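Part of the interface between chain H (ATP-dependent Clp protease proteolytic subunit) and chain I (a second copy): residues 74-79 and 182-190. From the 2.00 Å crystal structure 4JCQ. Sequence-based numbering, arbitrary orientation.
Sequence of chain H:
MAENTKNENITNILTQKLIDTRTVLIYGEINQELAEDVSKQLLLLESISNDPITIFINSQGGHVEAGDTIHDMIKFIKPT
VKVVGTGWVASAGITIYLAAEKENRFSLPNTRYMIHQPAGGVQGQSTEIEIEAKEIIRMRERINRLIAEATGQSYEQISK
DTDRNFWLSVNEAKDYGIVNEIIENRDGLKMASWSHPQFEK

Chain H (74-79) IKFIKP
Chain I 182-190: IIENRDGLK

The chain H stretch is the end of a helix followed by a loop. Residues H:Ile74 to H:Phe76 keep helical backbone angles, and H:Ile77, at phi/psi -66/152°, is the first to leave them. Chain I passes this helix end in an irregular path, its CA trace from I:Ile183 to I:Arg186 running in roughly the same direction as that from H:Phe76 to H:Pro79: I:Ile183 is extended (-124/146°), I:Glu184 bends at -113/-31°, I:Asn185 extends again (-124/175°), and I:Arg186 to I:Gly188 take helical angles. Within this last turn I:Leu189 N hydrogen-bonds to I:Arg186 O at 3.0 Å. The register is set by H:Phe76 and I:Asn185, whose CA atoms lie 4.2 Å apart, and the two stretches together bury 437 Å².

H:Ile74 (m, t) is buried but makes no contact with the chain I stretch. H:Lys75 directs its CA-to-CB bond toward chain I and extends its side chain (m, t, t, t) along that of I:Glu184 (t, t, chi3 143°), with CD 3.8 Å from OE1. H:Lys75 NZ remains 4.3 Å from I:Glu184 OE1, so the opposite charges are near each other without forming a salt bridge. H:Lys75 O accepts a weak hydrogen bond from I:Asn185 ND2: the 2.8 Å separation is short, but the angle at hydrogen is only 118°. I:Asn185 reaches it with chi1 m and chi2 116°, although its CA-to-CB bond points away from chain H.

H:Phe76 is the centre of the contact, with 137 Å² covered. Its CA donates a C-H...O contact to I:Glu184 O (3.2 Å, 146° at hydrogen), and its own O lies 3.1 Å from I:Arg186 N. The t rotamer, with chi2 77°, carries the ring into a pocket of chain I. There H:Phe76 CE1 meets I:Ile183 CD1 (p, t) at 3.7 Å, while H:Phe76 CZ meets I:Leu189 CD2 (t, p) at 3.8 Å near the ring plane; both are apolar contacts. I:Arg186 CA sits over one ring face. The arginine side chain, with chi1 -96° between wells, chi2 m, chi3 t and chi4 -163°, brings NE to 3.5 Å from H:Phe76 CE2, which lies over one face of the guanidinium. NE and NH2 are hydrogen-bonded elsewhere in the structure.

Beyond the helix the contact thins. H:Ile77 (p, t) turns its CA-to-CB bond away, leaving its CA 4.4 Å from I:Arg186 CG. H:Lys78 (m, t, m, t), back at -68/-43°, rests aliphatic CG 4.0 Å from I:Arg186 CB. H:Pro79, C-gamma exo at -59/145°, makes no contact with the chain I stretch.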

ATOM      1  N   ILE H  74      22.501 -20.703  -1.695  1.00 26.75           N
ATOM      2  CA  ILE H  74      23.403 -20.570  -2.841  1.00 27.09           C
ATOM      3  C   ILE H  74      24.114 -21.894  -3.133  1.00 28.98           C
ATOM      4  O   ILE H  74      24.182 -22.323  -4.286  1.00 29.51           O
ATOM      5  CB  ILE H  74      24.424 -19.422  -2.634  1.00 26.10           C
ATOM      6  CG1 ILE H  74      23.741 -18.061  -2.820  1.00 25.06           C
ATOM      7  CG2 ILE H  74      25.605 -19.547  -3.590  1.00 26.38           C
ATOM      8  CD1 ILE H  74      24.526 -16.888  -2.266  1.00 23.85           C
ATOM      9  N   LYS H  75      24.620 -22.541  -2.085  1.00 29.89           N
ATOM     10  CA  LYS H  75      25.293 -23.835  -2.221  1.00 33.15           C
ATOM     11  C   LYS H  75      24.320 -24.992  -2.467  1.00 33.75           C
ATOM     12  O   LYS H  75      24.687 -25.990  -3.090  1.00 35.40           O
ATOM     13  CB  LYS H  75      26.161 -24.129  -0.994  1.00 35.22           C
ATOM     14  CG  LYS H  75      27.416 -23.275  -0.903  1.00 36.30           C
ATOM     15  CD  LYS H  75      28.424 -23.877   0.061  1.00 41.44           C
ATOM     16  CE  LYS H  75      29.749 -23.135  -0.001  1.00 44.16           C
ATOM     17  NZ  LYS H  75      30.808 -23.820   0.790  1.00 50.28           N
ATOM     18  N   PHE H  76      23.087 -24.847  -1.982  1.00 32.30           N
ATOM     19  CA  PHE H  76      22.070 -25.900  -2.068  1.00 34.96           C
ATOM     20  C   PHE H  76      21.554 -26.133  -3.489  1.00 35.34           C
ATOM     21  O   PHE H  76      21.445 -27.278  -3.932  1.00 35.77           O
ATOM     22  CB  PHE H  76      20.904 -25.606  -1.113  1.00 35.13           C
ATOM     23  CG  PHE H  76      19.801 -26.626  -1.156  1.00 38.61           C
ATOM     24  CD1 PHE H  76      19.947 -27.860  -0.526  1.00 40.34           C
ATOM     25  CD2 PHE H  76      18.606 -26.352  -1.818  1.00 39.23           C
ATOM     26  CE1 PHE H  76      18.929 -28.801  -0.564  1.00 42.53           C
ATOM     27  CE2 PHE H  76      17.585 -27.290  -1.859  1.00 41.61           C
ATOM     28  CZ  PHE H  76      17.746 -28.515  -1.230  1.00 43.77           C
ATOM     29  N   ILE H  77      21.234 -25.048  -4.190  1.00 34.11           N
ATOM     30  CA  ILE H  77      20.650 -25.135  -5.532  1.00 35.33           C
ATOM     31  C   ILE H  77      21.632 -25.720  -6.549  1.00 35.38           C
ATOM     32  O   ILE H  77      22.848 -25.603  -6.388  1.00 33.31           O
ATOM     33  CB  ILE H  77      20.091 -23.774  -6.021  1.00 34.18           C
ATOM     34  CG1 ILE H  77      21.195 -22.707  -6.067  1.00 33.50           C
ATOM     35  CG2 ILE H  77      18.921 -23.336  -5.144  1.00 30.71           C
ATOM     36  CD1 ILE H  77      20.809 -21.437  -6.796  1.00 32.50           C
ATOM     37  N   LYS H  78      21.093 -26.359  -7.586  1.00 37.18           N
ATOM     38  CA  LYS H  78      21.914 -27.005  -8.613  1.00 39.11           C
ATOM     39  C   LYS H  78      22.712 -26.048  -9.510  1.00 35.75           C
ATOM     40  O   LYS H  78      23.884 -26.312  -9.777  1.00 35.48           O
ATOM     41  CB  LYS H  78      21.086 -27.989  -9.452  1.00 44.98           C
ATOM     42  CG  LYS H  78      21.068 -29.404  -8.888  1.00 54.80           C
ATOM     43  CD  LYS H  78      20.250 -30.361  -9.745  1.00 63.92           C
ATOM     44  CE  LYS H  78      18.787 -30.373  -9.331  1.00 69.38           C
ATOM     45  NZ  LYS H  78      18.006 -31.415 -10.052  1.00 71.95           N
ATOM     46  N   PRO H  79      22.094 -24.935  -9.971  1.00 34.51           N
ATOM     47  CA  PRO H  79      22.848 -24.009 -10.825  1.00 34.19           C
ATOM     48  C   PRO H  79      24.105 -23.442 -10.161  1.00 34.29           C
ATOM     49  O   PRO H  79      24.120 -23.211  -8.949  1.00 32.33           O
ATOM     50  CB  PRO H  79      21.847 -22.879 -11.084  1.00 33.32           C
ATOM     51  CG  PRO H  79      20.512 -23.517 -10.931  1.00 32.74           C
ATOM     52  CD  PRO H  79      20.691 -24.501  -9.815  1.00 33.97           C
TER
ATOM     53  N   ILE I 182      21.764 -34.001   7.669  1.00 35.48           N
ATOM     54  CA  ILE I 182      22.351 -32.717   7.299  1.00 35.54           C
ATOM     55  C   ILE I 182      22.707 -32.755   5.814  1.00 36.76           C
ATOM     56  O   ILE I 182      23.424 -33.650   5.359  1.00 36.88           O
ATOM     57  CB  ILE I 182      23.595 -32.384   8.154  1.00 36.72           C
ATOM     58  CG1 ILE I 182      23.237 -32.410   9.646  1.00 35.85           C
ATOM     59  CG2 ILE I 182      24.175 -31.029   7.760  1.00 36.83           C
ATOM     60  CD1 ILE I 182      24.429 -32.481  10.579  1.00 36.64           C
ATOM     61  N   ILE I 183      22.186 -31.788   5.064  1.00 35.82           N
ATOM     62  CA  ILE I 183      22.398 -31.728   3.617  1.00 38.38           C
ATOM     63  C   ILE I 183      23.007 -30.397   3.177  1.00 39.49           C
ATOM     64  O   ILE I 183      22.719 -29.348   3.761  1.00 37.69           O
ATOM     65  CB  ILE I 183      21.098 -32.010   2.824  1.00 39.75           C
ATOM     66  CG1 ILE I 183      19.959 -31.087   3.286  1.00 38.17           C
ATOM     67  CG2 ILE I 183      20.706 -33.478   2.952  1.00 42.59           C
ATOM     68  CD1 ILE I 183      18.776 -31.030   2.342  1.00 39.08           C
ATOM     69  N   GLU I 184      23.850 -30.454   2.151  1.00 41.92           N
ATOM     70  CA  GLU I 184      24.492 -29.264   1.600  1.00 45.20           C
ATOM     71  C   GLU I 184      23.994 -28.975   0.185  1.00 46.85           C
ATOM     72  O   GLU I 184      23.924 -27.817  -0.229  1.00 45.15           O
ATOM     73  CB  GLU I 184      26.016 -29.429   1.604  1.00 50.64           C
ATOM     74  CG  GLU I 184      26.791 -28.132   1.407  1.00 56.62           C
ATOM     75  CD  GLU I 184      28.285 -28.349   1.242  1.00 63.77           C
ATOM     76  OE1 GLU I 184      28.902 -27.619   0.438  1.00 66.41           O
ATOM     77  OE2 GLU I 184      28.846 -29.246   1.910  1.00 68.50           O
ATOM     78  N   ASN I 185      23.647 -30.034  -0.544  1.00 49.56           N
ATOM     79  CA  ASN I 185      23.223 -29.928  -1.940  1.00 53.80           C
ATOM     80  C   ASN I 185      21.847 -30.542  -2.201  1.00 59.18           C
ATOM     81  O   ASN I 185      21.249 -31.152  -1.309  1.00 58.74           O
ATOM     82  CB  ASN I 185      24.268 -30.569  -2.861  1.00 57.30           C
ATOM     83  CG  ASN I 185      25.626 -29.898  -2.763  1.00 58.83           C
ATOM     84  OD1 ASN I 185      26.604 -30.517  -2.347  1.00 62.32           O
ATOM     85  ND2 ASN I 185      25.693 -28.626  -3.144  1.00 60.52           N
ATOM     86  N   ARG I 186      21.361 -30.375  -3.431  1.00 62.68           N
ATOM     87  CA  ARG I 186      20.051 -30.879  -3.858  1.00 66.77           C
ATOM     88  C   ARG I 186      19.907 -32.396  -3.804  1.00 69.69           C
ATOM     89  O   ARG I 186      18.848 -32.907  -3.430  1.00 73.82           O
ATOM     90  CB  ARG I 186      19.729 -30.391  -5.274  1.00 65.31           C
ATOM     91  CG  ARG I 186      18.868 -29.144  -5.328  1.00 59.28           C
ATOM     92  CD  ARG I 186      17.401 -29.470  -5.096  1.00 58.87           C
ATOM     93  NE  ARG I 186      16.574 -28.266  -5.098  1.00 55.87           N
ATOM     94  CZ  ARG I 186      15.336 -28.199  -4.617  1.00 53.92           C
ATOM     95  NH1 ARG I 186      14.760 -29.269  -4.081  1.00 57.26           N
ATOM     96  NH2 ARG I 186      14.672 -27.054  -4.667  1.00 52.55           N
ATOM     97  N   ASP I 187      20.969 -33.107  -4.184  1.00 74.96           N
ATOM     98  CA  ASP I 187      20.957 -34.574  -4.262  1.00 81.61           C
ATOM     99  C   ASP I 187      20.725 -35.271  -2.916  1.00 84.10           C
ATOM    100  O   ASP I 187      20.316 -36.434  -2.879  1.00 85.93           O
ATOM    101  CB  ASP I 187      22.237 -35.095  -4.934  1.00 85.80           C
ATOM    102  CG  ASP I 187      23.502 -34.457  -4.377  1.00 87.27           C
ATOM    103  OD1 ASP I 187      24.214 -33.785  -5.154  1.00 88.83           O
ATOM    104  OD2 ASP I 187      23.785 -34.623  -3.171  1.00 88.43           O
ATOM    105  N   GLY I 188      20.985 -34.556  -1.823  1.00 82.85           N
ATOM    106  CA  GLY I 188      20.736 -35.064  -0.474  1.00 77.34           C
ATOM    107  C   GLY I 188      19.265 -35.072  -0.093  1.00 83.56           C
ATOM    108  O   GLY I 188      18.862 -35.775   0.838  1.00 86.52           O
ATOM    109  N   LEU I 189      18.466 -34.287  -0.814  1.00 86.53           N
ATOM    110  CA  LEU I 189      17.022 -34.198  -0.591  1.00 86.32           C
ATOM    111  C   LEU I 189      16.257 -35.082  -1.588  1.00 97.44           C
ATOM    112  O   LEU I 189      15.140 -34.753  -2.001  1.00 97.93           O
ATOM    113  CB  LEU I 189      16.571 -32.732  -0.689  1.00 78.44           C
ATOM    114  CG  LEU I 189      15.200 -32.297  -0.154  1.00 69.34           C
ATOM    115  CD1 LEU I 189      15.167 -32.303   1.366  1.00 55.96           C
ATOM    116  CD2 LEU I 189      14.834 -30.918  -0.684  1.00 63.53           C
ATOM    117  N   LYS I 190      16.863 -36.209  -1.959  1.00106.35           N
ATOM    118  CA  LYS I 190      16.303 -37.115  -2.967  1.00114.31           C
ATOM    119  C   LYS I 190      14.999 -37.785  -2.520  1.00116.93           C
ATOM    120  O   LYS I 190      14.718 -37.919  -1.328  1.00116.73           O
ATOM    121  CB  LYS I 190      17.344 -38.166  -3.402  1.00117.30           C
ATOM    122  CG  LYS I 190      17.490 -39.395  -2.505  1.00113.95           C
ATOM    123  CD  LYS I 190      18.453 -39.183  -1.344  1.00110.33           C
ATOM    124  CE  LYS I 190      17.716 -38.892  -0.046  1.00106.01           C
ATOM    125  NZ  LYS I 190      18.648 -38.724   1.102  1.00102.48           N
TER